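DnaJ homolog subfamily C member 10 (Mus musculus, PDB 3APQ) acts as an endoplasmic reticulum disulfide reductase in protein folding and in degradation of misfolded proteins, its J domain and first thioredoxin domain forming this fragment. Local coordinates at residues W117-Y122 and G150-G155; P134-F139 and E191-F196. All blocks are in the same frame, centred on the assembly; numbering follows the deposited sequence.

How the interactions relate
Of the four segments, 117-122 comes first, after the J domain, strand 100-101 and helix 104-113; then come helix 127-142, which holds 134-139, strand 148-153 and, near the C terminus, helix 190-202. Interaction 1 brings 150-155 back alongside 117-122 and so closes a loop around the intervening helix. Interaction 2 starts on that helix, inside the first loop, and ends at 191-196, beyond it; the two contacts therefore cross instead of nesting. Their centres lie about 14 Å apart, yet they touch: W136 NE1 makes a weak hydrogen bond to G150 O, and F118 meets W136 edge-to-face. Together they tie the central strands of the thioredoxin domain to two helices.

Interaction 1 (W117-Y122 and G150-G155); sequences WFVNFY and GAVNCG
Y122 lays its ring across N153, whose CA sits over one face, 4.0 Å from the ring centroid and only 19° off the normal, a CH-pi contact. The phenol ring and the N153 amide plane are 16° apart, nearly parallel. The ring reaches this place because chi1 is 67°, with CG between the backbone N and the carbonyl carbon; at the ring edge CE2 meets A151 CB at 3.7 Å. An alanine in place of Y122 would probably leave N153 without the ring face its CA packs on and A151 CB without its contact at the ring edge, opening a gap beside C129, which the ring also touches.

F121 points to the other side of the sheet, where its side chain and that of V152 run side by side in the same direction, CD1 lying 3.7 Å from V152 CB. V119 CG1 packs over one face of the F121 ring and crosses to V152 CG2 at 3.8 Å. C154 SG approaches the same ring at its edge, and its disulfide to C161 continues this cluster to helix 158-163. Beside W117, G150 CA lies in the plane of the indole, at its edge.

The backbones hold this order with five bonds, from G150 N to F118 O (2.8 Å) through to C154 N to Y122 O (2.9 Å), the last past the strand end. Parallel pairing of 117-122 with 148-153, connected through helix 127-142, is the beta-alpha-beta unit of the thioredoxin fold, and Y122 lies next to its redox-active C126-C129 pair.

Interaction 2 (P134-F139 and E191-F196); sequences PTWREF and ESLVAF
L193 reaches between T135, W136 and F139 with a different part of its side chain for each. Its CB lies over one face of the F139 ring, 3.9 Å from the centroid and 22° off the normal, a CH-pi contact in which the two side chains cross at about a right angle. With L193 CG anti to the carbonyl carbon (chi1 -69°), the branch carries both methyls on toward helix 127-142: CD1 meets T135 CG2 at 3.8 Å, and CD2 comes to the edge of the indole, 4.0 Å from W136 CZ3. V194 adds a second approach to F139, its CG2 lying in the ring plane at the edge, 3.7 Å from F139 CD1. The phenylalanine is thus met on a face and at an edge by successive residues of one helix. F139 CE1 also comes within 3.6 Å of the backbone L193 O.

Within 134-139, F139 CD2 packs over one face of W136, 3.8 Å above the plane, so the two aromatic rings of 134-139 pack against each other as well as against L193. Farther out, Y93, I99 and L172 border the indole. L193 also touches F118 and L172, while F139 extends to A197 along helix 190-202.

The short helix segments cross at -46° with axes 9.8 Å apart and bury 239 Å² in total. Helices 127-142 and 190-202 of the thioredoxin domain thus pack together over the sheet face that carries F118 and L172. Since side chain meets side chain through carbon alone, cohesion between them rests on shape and apolar burial; direction comes from the ring faces and edges.

Interaction 1 (W117-Y122 and G150-G155)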
# COMPACT_ATOMS: atom_id res chain seq x y z
N TRP A 117 12.81 9.95 -5.17
CA TRP A 117 11.50 9.26 -5.05
C TRP A 117 10.37 10.26 -5.07
O TRP A 117 10.41 11.28 -4.33
CB TRP A 117 11.44 8.52 -3.73
CG TRP A 117 12.08 7.18 -3.75
CD1 TRP A 117 13.41 6.88 -3.47
CD2 TRP A 117 11.43 5.93 -4.03
NE1 TRP A 117 13.59 5.50 -3.55
CE2 TRP A 117 12.42 4.90 -3.91
CE3 TRP A 117 10.13 5.57 -4.39
CZ2 TRP A 117 12.12 3.53 -4.11
CZ3 TRP A 117 9.83 4.21 -4.58
CH2 TRP A 117 10.85 3.22 -4.47
N PHE A 118 9.31 9.98 -5.82
CA PHE A 118 8.14 10.82 -5.81
C PHE A 118 7.01 9.91 -5.35
O PHE A 118 6.72 8.89 -6.01
CB PHE A 118 7.92 11.28 -7.24
CG PHE A 118 6.84 12.34 -7.43
CD1 PHE A 118 6.43 12.64 -8.71
CD2 PHE A 118 6.31 13.10 -6.35
CE1 PHE A 118 5.48 13.66 -8.94
CE2 PHE A 118 5.36 14.08 -6.57
CZ PHE A 118 4.93 14.37 -7.87
N VAL A 119 6.46 10.24 -4.18
CA VAL A 119 5.55 9.37 -3.45
C VAL A 119 4.15 9.99 -3.27
O VAL A 119 4.01 11.16 -2.88
CB VAL A 119 6.15 9.03 -2.06
CG1 VAL A 119 5.17 8.12 -1.23
CG2 VAL A 119 7.51 8.37 -2.26
N ASN A 120 3.14 9.19 -3.57
CA ASN A 120 1.74 9.53 -3.42
C ASN A 120 1.28 8.92 -2.11
O ASN A 120 1.20 7.67 -2.00
CB ASN A 120 0.96 8.92 -4.58
CG ASN A 120 -0.54 9.07 -4.44
OD1 ASN A 120 -1.03 9.68 -3.49
ND2 ASN A 120 -1.28 8.56 -5.42
N PHE A 121 1.00 9.79 -1.13
CA PHE A 121 0.44 9.40 0.17
C PHE A 121 -1.08 9.47 0.04
O PHE A 121 -1.65 10.56 -0.18
CB PHE A 121 0.88 10.34 1.31
CG PHE A 121 2.34 10.23 1.66
CD1 PHE A 121 2.75 9.43 2.71
CD2 PHE A 121 3.28 10.97 0.95
CE1 PHE A 121 4.11 9.33 3.03
CE2 PHE A 121 4.65 10.86 1.25
CZ PHE A 121 5.05 10.05 2.30
N TYR A 122 -1.72 8.33 0.13
CA TYR A 122 -3.18 8.26 -0.07
C TYR A 122 -3.85 7.58 1.12
O TYR A 122 -3.19 7.12 2.05
CB TYR A 122 -3.46 7.55 -1.43
CG TYR A 122 -3.05 6.09 -1.47
CD1 TYR A 122 -3.99 5.12 -1.15
CD2 TYR A 122 -1.76 5.66 -1.80
CE1 TYR A 122 -3.68 3.78 -1.11
CE2 TYR A 122 -1.44 4.22 -1.77
CZ TYR A 122 -2.43 3.32 -1.44
OH TYR A 122 -2.28 1.92 -1.41
N GLY A 150 6.61 6.05 -5.98
CA GLY A 150 6.08 5.33 -4.79
C GLY A 150 4.65 5.68 -4.44
O GLY A 150 4.07 6.65 -4.95
N ALA A 151 4.08 4.87 -3.55
CA ALA A 151 2.76 5.12 -3.01
C ALA A 151 2.81 4.67 -1.58
O ALA A 151 3.48 3.66 -1.27
CB ALA A 151 1.70 4.31 -3.80
N VAL A 152 2.16 5.42 -0.69
CA VAL A 152 2.05 5.01 0.72
C VAL A 152 0.56 5.00 1.12
O VAL A 152 -0.14 6.00 0.96
CB VAL A 152 2.83 5.92 1.67
CG1 VAL A 152 2.42 5.65 3.12
CG2 VAL A 152 4.35 5.73 1.55
N ASN A 153 0.10 3.86 1.64
CA ASN A 153 -1.26 3.74 2.11
C ASN A 153 -1.27 4.17 3.57
O ASN A 153 -0.92 3.39 4.50
CB ASN A 153 -1.75 2.29 1.97
CG ASN A 153 -3.17 2.09 2.49
OD1 ASN A 153 -3.83 3.03 2.95
ND2 ASN A 153 -3.64 0.84 2.45
N CYS A 154 -1.69 5.41 3.78
CA CYS A 154 -1.85 5.93 5.13
C CYS A 154 -2.90 5.21 5.96
O CYS A 154 -2.83 5.30 7.18
CB CYS A 154 -2.13 7.43 5.15
SG CYS A 154 -0.83 8.34 4.33
N GLY A 155 -3.83 4.51 5.33
CA GLY A 155 -4.76 3.66 6.12
C GLY A 155 -4.06 2.59 6.89
O GLY A 155 -4.44 2.25 8.03

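Interaction 2 (P134-F139 and E191-F196)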
# COMPACT_ATOMS: atom_id res chain seq x y z
N PRO A 134 -5.73 6.84 -11.76
CA PRO A 134 -5.37 6.47 -13.12
C PRO A 134 -4.25 7.34 -13.67
O PRO A 134 -3.45 6.83 -14.44
CB PRO A 134 -6.68 6.71 -13.91
CG PRO A 134 -7.72 6.43 -12.90
CD PRO A 134 -7.19 7.10 -11.65
N THR A 135 -4.23 8.62 -13.34
CA THR A 135 -3.17 9.53 -13.78
C THR A 135 -1.84 9.19 -13.15
O THR A 135 -0.83 9.20 -13.84
CB THR A 135 -3.51 10.97 -13.41
OG1 THR A 135 -4.78 11.30 -13.95
CG2 THR A 135 -2.46 11.99 -13.93
N TRP A 136 -1.83 8.86 -11.84
CA TRP A 136 -0.59 8.46 -11.21
C TRP A 136 -0.01 7.23 -11.97
O TRP A 136 1.19 7.14 -12.18
CB TRP A 136 -0.86 8.12 -9.74
CG TRP A 136 0.37 7.96 -8.89
CD1 TRP A 136 0.83 6.81 -8.31
CD2 TRP A 136 1.34 8.98 -8.59
NE1 TRP A 136 2.00 7.07 -7.61
CE2 TRP A 136 2.34 8.39 -7.78
CE3 TRP A 136 1.43 10.35 -8.91
CZ2 TRP A 136 3.44 9.12 -7.28
CZ3 TRP A 136 2.54 11.08 -8.43
CH2 TRP A 136 3.51 10.47 -7.62
N ARG A 137 -0.86 6.28 -12.33
CA ARG A 137 -0.41 5.09 -13.08
C ARG A 137 0.15 5.46 -14.47
O ARG A 137 1.18 4.94 -14.87
CB ARG A 137 -1.58 4.14 -13.32
CG ARG A 137 -2.14 3.49 -12.04
CD ARG A 137 -3.38 2.68 -12.41
NE ARG A 137 -3.87 2.09 -11.17
CZ ARG A 137 -5.05 2.35 -10.63
NH1 ARG A 137 -5.95 3.09 -11.31
NH2 ARG A 137 -5.35 1.81 -9.44
N GLU A 138 -0.55 6.37 -15.18
CA GLU A 138 -0.11 6.79 -16.53
C GLU A 138 1.22 7.55 -16.43
O GLU A 138 2.15 7.35 -17.24
CB GLU A 138 -1.20 7.65 -17.23
CG GLU A 138 -0.74 8.17 -18.62
CD GLU A 138 -1.75 9.14 -19.31
OE1 GLU A 138 -2.46 9.91 -18.59
OE2 GLU A 138 -1.78 9.14 -20.56
N PHE A 139 1.31 8.41 -15.41
CA PHE A 139 2.54 9.17 -15.17
C PHE A 139 3.71 8.21 -14.87
O PHE A 139 4.83 8.37 -15.42
CB PHE A 139 2.27 10.13 -13.99
CG PHE A 139 3.49 10.58 -13.27
CD1 PHE A 139 4.39 11.43 -13.87
CD2 PHE A 139 3.74 10.16 -11.98
CE1 PHE A 139 5.53 11.85 -13.19
CE2 PHE A 139 4.88 10.54 -11.31
CZ PHE A 139 5.78 11.41 -11.93
N GLU A 191 0.62 15.74 -17.49
CA GLU A 191 1.72 16.60 -18.00
C GLU A 191 2.34 17.44 -16.86
O GLU A 191 3.57 17.60 -16.79
CB GLU A 191 1.31 17.40 -19.25
CG GLU A 191 0.61 16.50 -20.30
CD GLU A 191 -0.97 16.42 -20.16
OE1 GLU A 191 -1.63 16.14 -19.06
OE2 GLU A 191 -1.58 16.63 -21.25
N SER A 192 1.51 17.91 -15.93
CA SER A 192 2.01 18.63 -14.75
C SER A 192 2.91 17.77 -13.86
O SER A 192 3.93 18.24 -13.37
CB SER A 192 0.85 19.18 -13.91
OG SER A 192 1.29 19.67 -12.64
N LEU A 193 2.50 16.52 -13.62
CA LEU A 193 3.31 15.58 -12.81
C LEU A 193 4.64 15.32 -13.49
O LEU A 193 5.70 15.41 -12.85
CB LEU A 193 2.52 14.28 -12.60
CG LEU A 193 1.30 14.44 -11.67
CD1 LEU A 193 0.36 13.19 -11.76
CD2 LEU A 193 1.71 14.59 -10.18
N VAL A 194 4.60 15.08 -14.80
CA VAL A 194 5.82 14.84 -15.59
C VAL A 194 6.78 16.04 -15.53
O VAL A 194 7.94 15.85 -15.19
CB VAL A 194 5.53 14.50 -17.02
CG1 VAL A 194 6.83 14.46 -17.84
CG2 VAL A 194 4.79 13.11 -17.13
N ALA A 195 6.24 17.25 -15.74
CA ALA A 195 7.05 18.50 -15.73
C ALA A 195 7.64 18.75 -14.35
O ALA A 195 8.78 19.20 -14.20
CB ALA A 195 6.21 19.67 -16.14
N PHE A 196 6.89 18.41 -13.33
CA PHE A 196 7.41 18.55 -11.97
C PHE A 196 8.50 17.52 -11.68
O PHE A 196 9.53 17.88 -11.13
CB PHE A 196 6.28 18.44 -10.95
CG PHE A 196 6.73 18.43 -9.52
CD1 PHE A 196 6.95 19.62 -8.83
CD2 PHE A 196 6.82 17.24 -8.83
CE1 PHE A 196 7.33 19.61 -7.47
CE2 PHE A 196 7.19 17.20 -7.46
CZ PHE A 196 7.43 18.37 -6.77